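Local coordinates for protein glutamate racemase (Escherichia coli, PDB 2JFN) that is an alpha/beta enzyme of the Asp/Glu/hydantoin racemase family and binds glutamic acid and uridine-5'-diphosphate-N-acetylmuramoyl-L-alanine, at residues His42-Leu47 with Arg233-Leu238; Pro84-Val89 with His241-Ala246; Pro120-Thr125 with Arg150-Cys155. All coordinates share one frame; numbering follows the deposited sequence.

From the N terminus, the chain first meets 42-47, at the end of helix 33-43, and then 84-89, which leads into a strand of the mixed sheet. After a further helix and strand of the mixed sheet it enters the domain of the four-stranded parallel sheet, where interaction 3 closes a short loop of 24 residues between 120-125 and 150-155. Helix 228-241 then returns to the mixed sheet: 233-238 closes interaction 1, and 241-246 closes interaction 2. These two long loops cross, and both enclose interaction 3. Interactions 1 and 2 also touch, with a probable hydrogen bond from Ala-243 N to Leu-238 O. Interactions 1 and 3 both touch uridine-5'-diphosphate-N-acetylmuramoyl-L-alanine (UMA).

Interaction 1 of 3, residues His42-Leu47 with Arg233-Leu238; sequences HLLPDL and RRTAWL. With UMA (uridine-5'-diphosphate-N-acetylmuramoyl-L-alanine), chain C.
Leu-43 and Leu-44, where helix 33-43 ends, place their terminal methyls against one turn of helix 228-241. Leu-44 CD1 lies 3.9 Å from Ala-236 CA and also touches Thr-235 CG2, the two side chains crossing obliquely. The CG of Leu-43 stands anti to the backbone N (chi1 -173°), which carries it out toward helix 228-241, and from there CD2 reaches Arg-233 N at 3.7 Å. That methyl and Leu-44 CD1 both rest near Ala-236 CB, so one small side chain receives both leucines. Together the segments bury 185 Å², all by apolar and van der Waals contact.

In this alpha/beta domain helix 228-241 packs on the mixed sheet through Thr-235, which bears on Leu-87 and Val-89 of strand 87-90; the turn after helix 33-43 does so through Leu-47, on Pro-22 and Val-24 of strand 21-28. The hydroxyl of Thr-235 is bonded back to Ile-231 O within its own helix.

Arg-234 points away from the leucines and lines the UMA pocket. Its CB lies near UMA O4, and its CG approaches that oxygen to 3.4 Å. A bend at chi2 (58°) then turns CD toward the UMA methyl C20. NE comes to 3.4 Å from C20, with CZ at 3.7 Å and NH2 at 3.9 Å from the same carbon, which lies over one guanidinium face, offset toward the rim. On the opposite face Leu-238 CD2 sits over the centre, 3.9 Å above the plane. Arg-233 NH2 instead gives a weak hydrogen bond of 3.3 Å to UMA phosphate oxygen O2A, which lies in its guanidinium plane (N-H...O 156°).

Interaction 2 of 3, residues Pro84-Val89 with His241-Ala246; sequences PLALAV and HEAPDA
An inverse gamma turn centred on Asp-245, in the link from helix 228-241 to strand 247-248, presents Ala-246 to Ala-86 just ahead of strand 87-90. The turn is closed by the bond from Ala-246 N to Pro-244 O, 2.7 Å. It directs Ala-246 CB at the backbone of the other segment, 3.5 Å from Leu-85 C, while the same methyl meets Pro-84 CB at 4.0 Å. Ala-86 CB lies 3.5 Å from Ala-246 O and 3.7 Å from Pro-244 O, so two carbonyls of the turn region converge on one methyl. Further back along the link, Ala-243 CB approaches Ala-86 O to 3.2 Å, and Pro-244 CD reaches that oxygen at 3.5 Å. Ala-86 is also joined to the mixed sheet by a backbone hydrogen bond with Thr-23, and Pro-244 packs on Phe-109 and Pro-110.

The close contacts across the 251 Å² interface are all made by alanine methyls, proline rings and backbone. The contact leaves Ala-86 O buried with no hydrogen-bonding partner in the model; C-H groups of Ala-243 and Pro-244 cover it and can offer at most weak polar compensation.

Interaction 3 of 3, residues Pro120-Thr125 with Arg150-Cys155; sequences PAARLT and RFANEC. With UMA (uridine-5'-diphosphate-N-acetylmuramoyl-L-alanine), chain C.
Phe-151, whose backbone O lies 3.3 Å from Ala-122 CB, carries a ring with Arg-150 CG on one face, 3.4 Å above the plane and offset toward the rim. UMA approaches the same ring obliquely, with O6' 3.8 Å from Phe-151 CE1. CG stands anti to the carbonyl carbon (chi1 -61°), and the ring leads away from Ala-122 toward Lys-119 and UMA; across the two segments it is the backbone O that makes the close contact.

The carboxylate of Glu-154 comes to the same alanine from further along the loop, with OE2 3.3 Å from Ala-122 CB. Its other oxygen, OE1, is 3.5 Å from Ala-122 O; this proximity is unlikely to be attractive in itself. A chi1 of 34° sets CG off a staggered position, and the bend at chi2 turns CD back, so that the carboxylate comes nearer to Ala-122 than the direction of CB would suggest.

The contact joins helix 118-124, which leads into strand 129-134, to the loop that ends the beta-alpha-beta crossover from strand 129-134 through helix 142-150 to strand 156-161 of the four-stranded parallel sheet. Ala-121 and Thr-125 rest on Val-130 of that sheet, and Cys-155 packs on the same valine. Cys-155 SG meets Ala-122 CB at 4.1 Å and Ala-152 CB meets it at 4.4 Å, so four residues of 150-155 gather at this methyl.

Thr-125 touches Cys-155 CB lightly through CG2, while its hydroxyl is hydrogen-bonded to Asp-198. At the other end of the segment, Pro-120 CD packs 3.4 Å from UMA O3B.

Interaction 1 of 3, residues His42-Leu47 with Arg233-Leu238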
loop_
_atom_site.group_PDB
_atom_site.type_symbol
_atom_site.label_atom_id
_atom_site.label_comp_id
_atom_site.label_asym_id
_atom_site.label_seq_id
_atom_site.Cartn_x
_atom_site.Cartn_y
_atom_site.Cartn_z
ATOM N N HIS A 42 5.363 12.540 6.219
ATOM C CA HIS A 42 6.693 12.959 6.633
ATOM C C HIS A 42 7.153 14.087 5.707
ATOM O O HIS A 42 7.873 14.994 6.122
ATOM C CB HIS A 42 7.664 11.778 6.567
ATOM C CG HIS A 42 9.050 12.113 7.021
ATOM N ND1 HIS A 42 9.896 12.923 6.296
ATOM C CD2 HIS A 42 9.736 11.752 8.132
ATOM C CE1 HIS A 42 11.044 13.047 6.938
ATOM N NE2 HIS A 42 10.973 12.345 8.056
ATOM N N LEU A 43 6.711 14.032 4.453
ATOM C CA LEU A 43 7.063 15.038 3.462
ATOM C C LEU A 43 6.082 16.216 3.468
ATOM O O LEU A 43 6.479 17.365 3.277
ATOM C CB LEU A 43 7.096 14.394 2.072
ATOM C CG LEU A 43 7.593 15.237 0.896
ATOM C CD1 LEU A 43 9.041 15.649 1.144
ATOM C CD2 LEU A 43 7.485 14.439 -0.397
ATOM N N LEU A 44 4.803 15.925 3.688
ATOM C CA LEU A 44 3.750 16.947 3.713
ATOM C C LEU A 44 2.930 16.745 4.983
ATOM O O LEU A 44 1.804 16.244 4.942
ATOM C CB LEU A 44 2.861 16.789 2.481
ATOM C CG LEU A 44 3.612 16.771 1.150
ATOM C CD1 LEU A 44 2.754 16.132 0.081
ATOM C CD2 LEU A 44 4.007 18.190 0.772
ATOM N N PRO A 45 3.481 17.154 6.136
ATOM C CA PRO A 45 2.851 17.028 7.454
ATOM C C PRO A 45 1.594 17.821 7.822
ATOM O O PRO A 45 0.901 17.451 8.773
ATOM C CB PRO A 45 4.007 17.330 8.407
ATOM C CG PRO A 45 4.795 18.343 7.647
ATOM C CD PRO A 45 4.826 17.750 6.256
ATOM N N ASP A 46 1.275 18.884 7.092
ATOM C CA ASP A 46 0.110 19.687 7.466
ATOM C C ASP A 46 -1.175 19.485 6.666
ATOM O O ASP A 46 -2.154 20.191 6.897
ATOM C CB ASP A 46 0.474 21.178 7.439
ATOM C CG ASP A 46 1.666 21.502 8.320
ATOM O OD1 ASP A 46 1.601 21.218 9.538
ATOM O OD2 ASP A 46 2.667 22.045 7.794
ATOM N N LEU A 47 -1.186 18.531 5.742
ATOM C CA LEU A 47 -2.374 18.295 4.927
ATOM C C LEU A 47 -3.545 17.761 5.738
ATOM O O LEU A 47 -3.382 17.338 6.885
ATOM C CB LEU A 47 -2.055 17.298 3.810
ATOM C CG LEU A 47 -0.838 17.595 2.937
ATOM C CD1 LEU A 47 -0.698 16.516 1.887
ATOM C CD2 LEU A 47 -0.993 18.958 2.285
ATOM N N ARG A 233 6.885 11.909 -3.005
ATOM C CA ARG A 233 7.376 12.896 -3.967
ATOM C C ARG A 233 6.369 13.120 -5.096
ATOM O O ARG A 233 6.133 14.253 -5.502
ATOM C CB ARG A 233 8.728 12.461 -4.552
ATOM C CG ARG A 233 9.888 12.506 -3.555
ATOM C CD ARG A 233 11.224 12.350 -4.277
ATOM N NE ARG A 233 11.375 11.032 -4.893
ATOM C CZ ARG A 233 11.784 9.948 -4.239
ATOM N NH1 ARG A 233 12.093 10.025 -2.952
ATOM N NH2 ARG A 233 11.871 8.783 -4.866
ATOM N N ARG A 234 5.772 12.046 -5.602
ATOM C CA ARG A 234 4.784 12.173 -6.673
ATOM C C ARG A 234 3.556 12.948 -6.180
ATOM O O ARG A 234 2.960 13.728 -6.931
ATOM C CB ARG A 234 4.359 10.791 -7.173
ATOM C CG ARG A 234 3.292 10.818 -8.257
ATOM C CD ARG A 234 3.733 11.613 -9.490
ATOM N NE ARG A 234 2.781 11.452 -10.588
ATOM C CZ ARG A 234 2.877 12.063 -11.764
ATOM N NH1 ARG A 234 3.889 12.886 -12.004
ATOM N NH2 ARG A 234 1.964 11.844 -12.702
ATOM N N THR A 235 3.193 12.734 -4.917
ATOM C CA THR A 235 2.049 13.411 -4.308
ATOM C C THR A 235 2.325 14.909 -4.199
ATOM O O THR A 235 1.477 15.737 -4.550
ATOM C CB THR A 235 1.748 12.828 -2.904
ATOM O OG1 THR A 235 1.296 11.476 -3.050
ATOM C CG2 THR A 235 0.668 13.646 -2.183
ATOM N N ALA A 236 3.520 15.251 -3.726
ATOM C CA ALA A 236 3.912 16.649 -3.593
ATOM C C ALA A 236 3.932 17.325 -4.966
ATOM O O ALA A 236 3.555 18.487 -5.098
ATOM C CB ALA A 236 5.287 16.749 -2.939
ATOM N N TRP A 237 4.364 16.600 -5.994
ATOM C CA TRP A 237 4.411 17.174 -7.336
ATOM C C TRP A 237 3.000 17.439 -7.873
ATOM O O TRP A 237 2.745 18.474 -8.496
ATOM C CB TRP A 237 5.140 16.238 -8.303
ATOM C CG TRP A 237 5.426 16.872 -9.643
ATOM C CD1 TRP A 237 6.464 17.714 -9.949
ATOM C CD2 TRP A 237 4.650 16.744 -10.842
ATOM N NE1 TRP A 237 6.380 18.113 -11.265
ATOM C CE2 TRP A 237 5.277 17.533 -11.835
ATOM C CE3 TRP A 237 3.485 16.040 -11.176
ATOM C CZ2 TRP A 237 4.777 17.637 -13.140
ATOM C CZ3 TRP A 237 2.986 16.145 -12.474
ATOM C CH2 TRP A 237 3.635 16.938 -13.439
ATOM N N LEU A 238 2.091 16.499 -7.637
ATOM C CA LEU A 238 0.718 16.636 -8.109
ATOM C C LEU A 238 -0.032 17.729 -7.363
ATOM O O LEU A 238 -0.868 18.424 -7.943
ATOM C CB LEU A 238 -0.023 15.305 -7.973
ATOM C CG LEU A 238 0.476 14.200 -8.903
ATOM C CD1 LEU A 238 -0.199 12.892 -8.564
ATOM C CD2 LEU A 238 0.198 14.581 -10.350
HETATM N N1 UMA C . 6.068 4.677 -7.756
HETATM C C2 UMA C . 4.641 4.278 -7.844
HETATM N N3 UMA C . 3.756 5.305 -8.137
HETATM C C4 UMA C . 4.098 6.649 -8.351
HETATM C C5 UMA C . 5.579 6.988 -8.245
HETATM C C6 UMA C . 6.462 6.010 -7.958
HETATM O O2 UMA C . 4.242 3.137 -7.671
HETATM O O4 UMA C . 3.221 7.464 -8.598
HETATM C C1B UMA C . 7.043 3.575 -7.436
HETATM C C2B UMA C . 7.423 2.808 -8.691
HETATM O "O2'" UMA C . 7.527 1.344 -8.490
HETATM C C3B UMA C . 8.703 3.378 -9.205
HETATM C C4B UMA C . 9.343 3.727 -7.875
HETATM O O4B UMA C . 8.288 4.037 -6.972
HETATM O O3B UMA C . 9.302 2.274 -9.935
HETATM C C5B UMA C . 10.239 4.901 -7.905
HETATM O O5B UMA C . 9.630 5.947 -8.575
HETATM P PA UMA C . 10.376 7.296 -8.965
HETATM O O1A UMA C . 9.286 8.251 -9.210
HETATM O O2A UMA C . 11.295 7.641 -7.930
HETATM O O3A UMA C . 11.085 6.910 -10.371
HETATM P PB UMA C . 10.976 5.654 -11.349
HETATM O O1B UMA C . 11.410 4.426 -10.718
HETATM O O2B UMA C . 11.597 6.037 -12.621
HETATM O "O1'" UMA C . 9.360 5.667 -11.639
HETATM C "C1'" UMA C . 8.709 6.069 -12.845
HETATM C "C2'" UMA C . 7.435 6.822 -12.567
HETATM N "N2'" UMA C . 7.684 8.068 -11.818
HETATM C "C7'" UMA C . 7.500 9.279 -12.368
HETATM O "O7'" UMA C . 6.957 9.424 -13.459
HETATM C "C8'" UMA C . 7.962 10.503 -11.604
HETATM C "C3'" UMA C . 6.479 5.886 -11.808
HETATM O "O3'" UMA C . 5.181 6.538 -11.591
HETATM C "C4'" UMA C . 6.255 4.565 -12.582
HETATM O "O4'" UMA C . 5.404 3.697 -11.862
HETATM C "C5'" UMA C . 7.600 3.885 -12.855
HETATM O "O5'" UMA C . 8.468 4.838 -13.578
HETATM C "C6'" UMA C . 7.492 2.650 -13.731
HETATM O "O6'" UMA C . 6.826 2.967 -14.945
HETATM C C18 UMA C . 4.330 7.203 -12.559
HETATM C C19 UMA C . 3.235 6.340 -13.092
HETATM O O18 UMA C . 2.799 6.501 -14.218
HETATM C C20 UMA C . 3.911 8.568 -11.975
HETATM N N4 UMA C . 2.786 5.403 -12.240
HETATM C C21 UMA C . 1.625 4.530 -12.461
HETATM C C22 UMA C . 0.319 5.266 -12.883
HETATM O O19 UMA C . 0.158 6.434 -12.463
HETATM O O20 UMA C . -0.503 4.676 -13.630
HETATM C C23 UMA C . 1.360 3.710 -11.192
#

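Interaction 2 of 3, residues Pro84-Val89 with His241-Ala246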
loop_
_atom_site.group_PDB
_atom_site.type_symbol
_atom_site.label_atom_id
_atom_site.label_comp_id
_atom_site.label_asym_id
_atom_site.label_seq_id
_atom_site.Cartn_x
_atom_site.Cartn_y
_atom_site.Cartn_z
ATOM N N PRO A 84 -14.449 17.156 -0.466
ATOM C CA PRO A 84 -13.930 17.277 -1.830
ATOM C C PRO A 84 -12.450 16.905 -1.688
ATOM O O PRO A 84 -11.819 17.253 -0.691
ATOM C CB PRO A 84 -14.125 18.757 -2.139
ATOM C CG PRO A 84 -15.406 19.071 -1.400
ATOM C CD PRO A 84 -15.195 18.367 -0.071
ATOM N N LEU A 85 -11.901 16.197 -2.665
ATOM C CA LEU A 85 -10.510 15.760 -2.582
ATOM C C LEU A 85 -9.567 16.520 -3.501
ATOM O O LEU A 85 -9.915 16.841 -4.628
ATOM C CB LEU A 85 -10.420 14.267 -2.913
ATOM C CG LEU A 85 -11.316 13.310 -2.124
ATOM C CD1 LEU A 85 -11.193 11.892 -2.683
ATOM C CD2 LEU A 85 -10.929 13.353 -0.658
ATOM N N ALA A 86 -8.375 16.821 -3.004
ATOM C CA ALA A 86 -7.376 17.495 -3.817
ATOM C C ALA A 86 -6.606 16.393 -4.552
ATOM O O ALA A 86 -6.135 16.579 -5.670
ATOM C CB ALA A 86 -6.427 18.308 -2.925
ATOM N N LEU A 87 -6.512 15.224 -3.925
ATOM C CA LEU A 87 -5.787 14.104 -4.511
ATOM C C LEU A 87 -6.069 12.821 -3.740
ATOM O O LEU A 87 -6.336 12.858 -2.538
ATOM C CB LEU A 87 -4.282 14.412 -4.478
ATOM C CG LEU A 87 -3.231 13.363 -4.850
ATOM C CD1 LEU A 87 -1.939 14.087 -5.220
ATOM C CD2 LEU A 87 -2.987 12.402 -3.685
ATOM N N ALA A 88 -6.008 11.692 -4.437
ATOM C CA ALA A 88 -6.232 10.391 -3.821
ATOM C C ALA A 88 -5.110 9.424 -4.187
ATOM O O ALA A 88 -4.635 9.394 -5.327
ATOM C CB ALA A 88 -7.565 9.819 -4.268
ATOM N N VAL A 89 -4.694 8.632 -3.209
ATOM C CA VAL A 89 -3.641 7.647 -3.412
ATOM C C VAL A 89 -4.190 6.247 -3.194
ATOM O O VAL A 89 -4.741 5.948 -2.135
ATOM C CB VAL A 89 -2.478 7.844 -2.417
ATOM C CG1 VAL A 89 -1.369 6.839 -2.718
ATOM C CG2 VAL A 89 -1.960 9.274 -2.483
ATOM N N HIS A 241 1.233 20.795 -9.303
ATOM C CA HIS A 241 0.910 20.999 -10.707
ATOM C C HIS A 241 -0.434 20.480 -11.230
ATOM O O HIS A 241 -0.741 20.679 -12.407
ATOM C CB HIS A 241 2.042 20.412 -11.561
ATOM C CG HIS A 241 3.399 20.955 -11.224
ATOM N ND1 HIS A 241 4.556 20.479 -11.803
ATOM C CD2 HIS A 241 3.784 21.924 -10.360
ATOM C CE1 HIS A 241 5.595 21.129 -11.308
ATOM N NE2 HIS A 241 5.154 22.012 -10.430
ATOM N N GLU A 242 -1.243 19.838 -10.388
ATOM C CA GLU A 242 -2.517 19.303 -10.873
ATOM C C GLU A 242 -3.725 19.305 -9.939
ATOM O O GLU A 242 -4.861 19.362 -10.403
ATOM C CB GLU A 242 -2.319 17.867 -11.370
ATOM C CG GLU A 242 -1.522 17.743 -12.650
ATOM C CD GLU A 242 -1.309 16.300 -13.052
ATOM O OE1 GLU A 242 -2.271 15.503 -12.959
ATOM O OE2 GLU A 242 -0.181 15.964 -13.472
ATOM N N ALA A 243 -3.489 19.234 -8.634
ATOM C CA ALA A 243 -4.584 19.180 -7.670
ATOM C C ALA A 243 -5.471 20.420 -7.596
ATOM O O ALA A 243 -4.983 21.551 -7.544
ATOM C CB ALA A 243 -4.035 18.868 -6.283
ATOM N N PRO A 244 -6.799 20.217 -7.590
ATOM C CA PRO A 244 -7.735 21.342 -7.507
ATOM C C PRO A 244 -7.706 21.888 -6.081
ATOM O O PRO A 244 -7.256 21.202 -5.161
ATOM C CB PRO A 244 -9.075 20.702 -7.868
ATOM C CG PRO A 244 -8.923 19.296 -7.335
ATOM C CD PRO A 244 -7.520 18.942 -7.773
ATOM N N ASP A 245 -8.180 23.118 -5.900
ATOM C CA ASP A 245 -8.196 23.758 -4.586
ATOM C C ASP A 245 -9.237 23.161 -3.637
ATOM O O ASP A 245 -10.216 23.822 -3.285
ATOM C CB ASP A 245 -8.459 25.264 -4.743
ATOM C CG ASP A 245 -8.263 26.031 -3.447
ATOM O OD1 ASP A 245 -8.818 27.142 -3.313
ATOM O OD2 ASP A 245 -7.541 25.532 -2.560
ATOM N N ALA A 246 -9.025 21.915 -3.219
ATOM C CA ALA A 246 -9.942 21.242 -2.303
ATOM C C ALA A 246 -9.256 21.114 -0.946
ATOM O O ALA A 246 -8.369 20.278 -0.765
ATOM C CB ALA A 246 -10.307 19.861 -2.846
#

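Interaction 3 of 3, residues Pro120-Thr125 with Arg150-Cys155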
loop_
_atom_site.group_PDB
_atom_site.type_symbol
_atom_site.label_atom_id
_atom_site.label_comp_id
_atom_site.label_asym_id
_atom_site.label_seq_id
_atom_site.Cartn_x
_atom_site.Cartn_y
_atom_site.Cartn_z
ATOM N N PRO A 120 13.722 0.789 -9.647
ATOM C CA PRO A 120 14.902 1.223 -8.893
ATOM C C PRO A 120 15.706 0.062 -8.305
ATOM O O PRO A 120 16.927 0.147 -8.187
ATOM C CB PRO A 120 14.314 2.140 -7.814
ATOM C CG PRO A 120 12.918 1.627 -7.640
ATOM C CD PRO A 120 12.491 1.352 -9.063
ATOM N N ALA A 121 15.024 -1.021 -7.944
ATOM C CA ALA A 121 15.703 -2.176 -7.370
ATOM C C ALA A 121 16.694 -2.765 -8.367
ATOM O O ALA A 121 17.770 -3.227 -7.982
ATOM C CB ALA A 121 14.691 -3.229 -6.955
ATOM N N ALA A 122 16.328 -2.740 -9.647
ATOM C CA ALA A 122 17.182 -3.273 -10.704
ATOM C C ALA A 122 18.469 -2.469 -10.845
ATOM O O ALA A 122 19.501 -3.009 -11.237
ATOM C CB ALA A 122 16.427 -3.289 -12.032
ATOM N N ARG A 123 18.405 -1.179 -10.530
ATOM C CA ARG A 123 19.576 -0.310 -10.615
ATOM C C ARG A 123 20.404 -0.338 -9.333
ATOM O O ARG A 123 21.505 0.211 -9.291
ATOM C CB ARG A 123 19.160 1.141 -10.870
ATOM C CG ARG A 123 18.369 1.373 -12.141
ATOM C CD ARG A 123 18.194 2.863 -12.381
ATOM N NE ARG A 123 19.479 3.528 -12.589
ATOM C CZ ARG A 123 19.635 4.844 -12.700
ATOM N NH1 ARG A 123 18.580 5.644 -12.617
ATOM N NH2 ARG A 123 20.841 5.359 -12.902
ATOM N N LEU A 124 19.879 -0.970 -8.289
ATOM C CA LEU A 124 20.579 -1.018 -7.009
ATOM C C LEU A 124 21.265 -2.343 -6.713
ATOM O O LEU A 124 22.279 -2.375 -6.013
ATOM C CB LEU A 124 19.609 -0.685 -5.867
ATOM C CG LEU A 124 18.957 0.702 -5.895
ATOM C CD1 LEU A 124 17.950 0.816 -4.754
ATOM C CD2 LEU A 124 20.021 1.785 -5.781
ATOM N N THR A 125 20.720 -3.432 -7.243
ATOM C CA THR A 125 21.291 -4.744 -6.996
ATOM C C THR A 125 22.744 -4.822 -7.456
ATOM O O THR A 125 23.121 -4.230 -8.466
ATOM C CB THR A 125 20.472 -5.859 -7.693
ATOM O OG1 THR A 125 21.040 -7.136 -7.379
ATOM C CG2 THR A 125 20.462 -5.667 -9.206
ATOM N N ARG A 150 10.130 -5.325 -18.345
ATOM C CA ARG A 150 10.364 -3.967 -18.825
ATOM C C ARG A 150 11.540 -3.230 -18.178
ATOM O O ARG A 150 12.353 -2.624 -18.882
ATOM C CB ARG A 150 9.088 -3.131 -18.671
ATOM C CG ARG A 150 9.201 -1.720 -19.237
ATOM C CD ARG A 150 7.876 -0.955 -19.196
ATOM N NE ARG A 150 6.861 -1.510 -20.090
ATOM C CZ ARG A 150 6.088 -2.556 -19.804
ATOM N NH1 ARG A 150 6.202 -3.177 -18.634
ATOM N NH2 ARG A 150 5.197 -2.983 -20.690
ATOM N N PHE A 151 11.640 -3.273 -16.851
ATOM C CA PHE A 151 12.728 -2.575 -16.167
ATOM C C PHE A 151 13.718 -3.473 -15.430
ATOM O O PHE A 151 14.567 -2.981 -14.689
ATOM C CB PHE A 151 12.170 -1.539 -15.184
ATOM C CG PHE A 151 11.345 -0.464 -15.835
ATOM C CD1 PHE A 151 9.960 -0.572 -15.896
ATOM C CD2 PHE A 151 11.955 0.653 -16.399
ATOM C CE1 PHE A 151 9.192 0.419 -16.509
ATOM C CE2 PHE A 151 11.196 1.649 -17.014
ATOM C CZ PHE A 151 9.813 1.530 -17.068
ATOM N N ALA A 152 13.616 -4.781 -15.634
ATOM C CA ALA A 152 14.523 -5.714 -14.976
ATOM C C ALA A 152 14.998 -6.800 -15.937
ATOM O O ALA A 152 15.022 -7.981 -15.597
ATOM C CB ALA A 152 13.836 -6.341 -13.773
ATOM N N ASN A 153 15.385 -6.387 -17.139
ATOM C CA ASN A 153 15.855 -7.313 -18.164
ATOM C C ASN A 153 17.301 -7.743 -17.912
ATOM O O ASN A 153 17.737 -8.793 -18.380
ATOM C CB ASN A 153 15.745 -6.653 -19.544
ATOM C CG ASN A 153 15.989 -7.629 -20.684
ATOM O OD1 ASN A 153 16.000 -7.240 -21.854
ATOM N ND2 ASN A 153 16.178 -8.902 -20.351
ATOM N N GLU A 154 18.039 -6.932 -17.162
ATOM C CA GLU A 154 19.435 -7.229 -16.867
ATOM C C GLU A 154 19.673 -7.978 -15.558
ATOM O O GLU A 154 20.822 -8.206 -15.170
ATOM C CB GLU A 154 20.252 -5.932 -16.885
ATOM C CG GLU A 154 19.502 -4.694 -16.392
ATOM C CD GLU A 154 19.001 -4.828 -14.965
ATOM O OE1 GLU A 154 19.832 -5.070 -14.060
ATOM O OE2 GLU A 154 17.777 -4.688 -14.750
ATOM N N CYS A 155 18.597 -8.368 -14.879
ATOM C CA CYS A 155 18.726 -9.098 -13.619
ATOM C C CYS A 155 17.669 -10.189 -13.511
ATOM O O CYS A 155 16.666 -10.162 -14.219
ATOM C CB CYS A 155 18.600 -8.140 -12.429
ATOM S SG CYS A 155 16.986 -7.338 -12.271
HETATM N N1 UMA C . 6.068 4.677 -7.756
HETATM C C2 UMA C . 4.641 4.278 -7.844
HETATM N N3 UMA C . 3.756 5.305 -8.137
HETATM C C4 UMA C . 4.098 6.649 -8.351
HETATM C C5 UMA C . 5.579 6.988 -8.245
HETATM C C6 UMA C . 6.462 6.010 -7.958
HETATM O O2 UMA C . 4.242 3.137 -7.671
HETATM O O4 UMA C . 3.221 7.464 -8.598
HETATM C C1B UMA C . 7.043 3.575 -7.436
HETATM C C2B UMA C . 7.423 2.808 -8.691
HETATM O "O2'" UMA C . 7.527 1.344 -8.490
HETATM C C3B UMA C . 8.703 3.378 -9.205
HETATM C C4B UMA C . 9.343 3.727 -7.875
HETATM O O4B UMA C . 8.288 4.037 -6.972
HETATM O O3B UMA C . 9.302 2.274 -9.935
HETATM C C5B UMA C . 10.239 4.901 -7.905
HETATM O O5B UMA C . 9.630 5.947 -8.575
HETATM P PA UMA C . 10.376 7.296 -8.965
HETATM O O1A UMA C . 9.286 8.251 -9.210
HETATM O O2A UMA C . 11.295 7.641 -7.930
HETATM O O3A UMA C . 11.085 6.910 -10.371
HETATM P PB UMA C . 10.976 5.654 -11.349
HETATM O O1B UMA C . 11.410 4.426 -10.718
HETATM O O2B UMA C . 11.597 6.037 -12.621
HETATM O "O1'" UMA C . 9.360 5.667 -11.639
HETATM C "C1'" UMA C . 8.709 6.069 -12.845
HETATM C "C2'" UMA C . 7.435 6.822 -12.567
HETATM N "N2'" UMA C . 7.684 8.068 -11.818
HETATM C "C7'" UMA C . 7.500 9.279 -12.368
HETATM O "O7'" UMA C . 6.957 9.424 -13.459
HETATM C "C8'" UMA C . 7.962 10.503 -11.604
HETATM C "C3'" UMA C . 6.479 5.886 -11.808
HETATM O "O3'" UMA C . 5.181 6.538 -11.591
HETATM C "C4'" UMA C . 6.255 4.565 -12.582
HETATM O "O4'" UMA C . 5.404 3.697 -11.862
HETATM C "C5'" UMA C . 7.600 3.885 -12.855
HETATM O "O5'" UMA C . 8.468 4.838 -13.578
HETATM C "C6'" UMA C . 7.492 2.650 -13.731
HETATM O "O6'" UMA C . 6.826 2.967 -14.945
HETATM C C18 UMA C . 4.330 7.203 -12.559
HETATM C C19 UMA C . 3.235 6.340 -13.092
HETATM O O18 UMA C . 2.799 6.501 -14.218
HETATM C C20 UMA C . 3.911 8.568 -11.975
HETATM N N4 UMA C . 2.786 5.403 -12.240
HETATM C C21 UMA C . 1.625 4.530 -12.461
HETATM C C22 UMA C . 0.319 5.266 -12.883
HETATM O O19 UMA C . 0.158 6.434 -12.463
HETATM O O20 UMA C . -0.503 4.676 -13.630
HETATM C C23 UMA C . 1.360 3.710 -11.192
#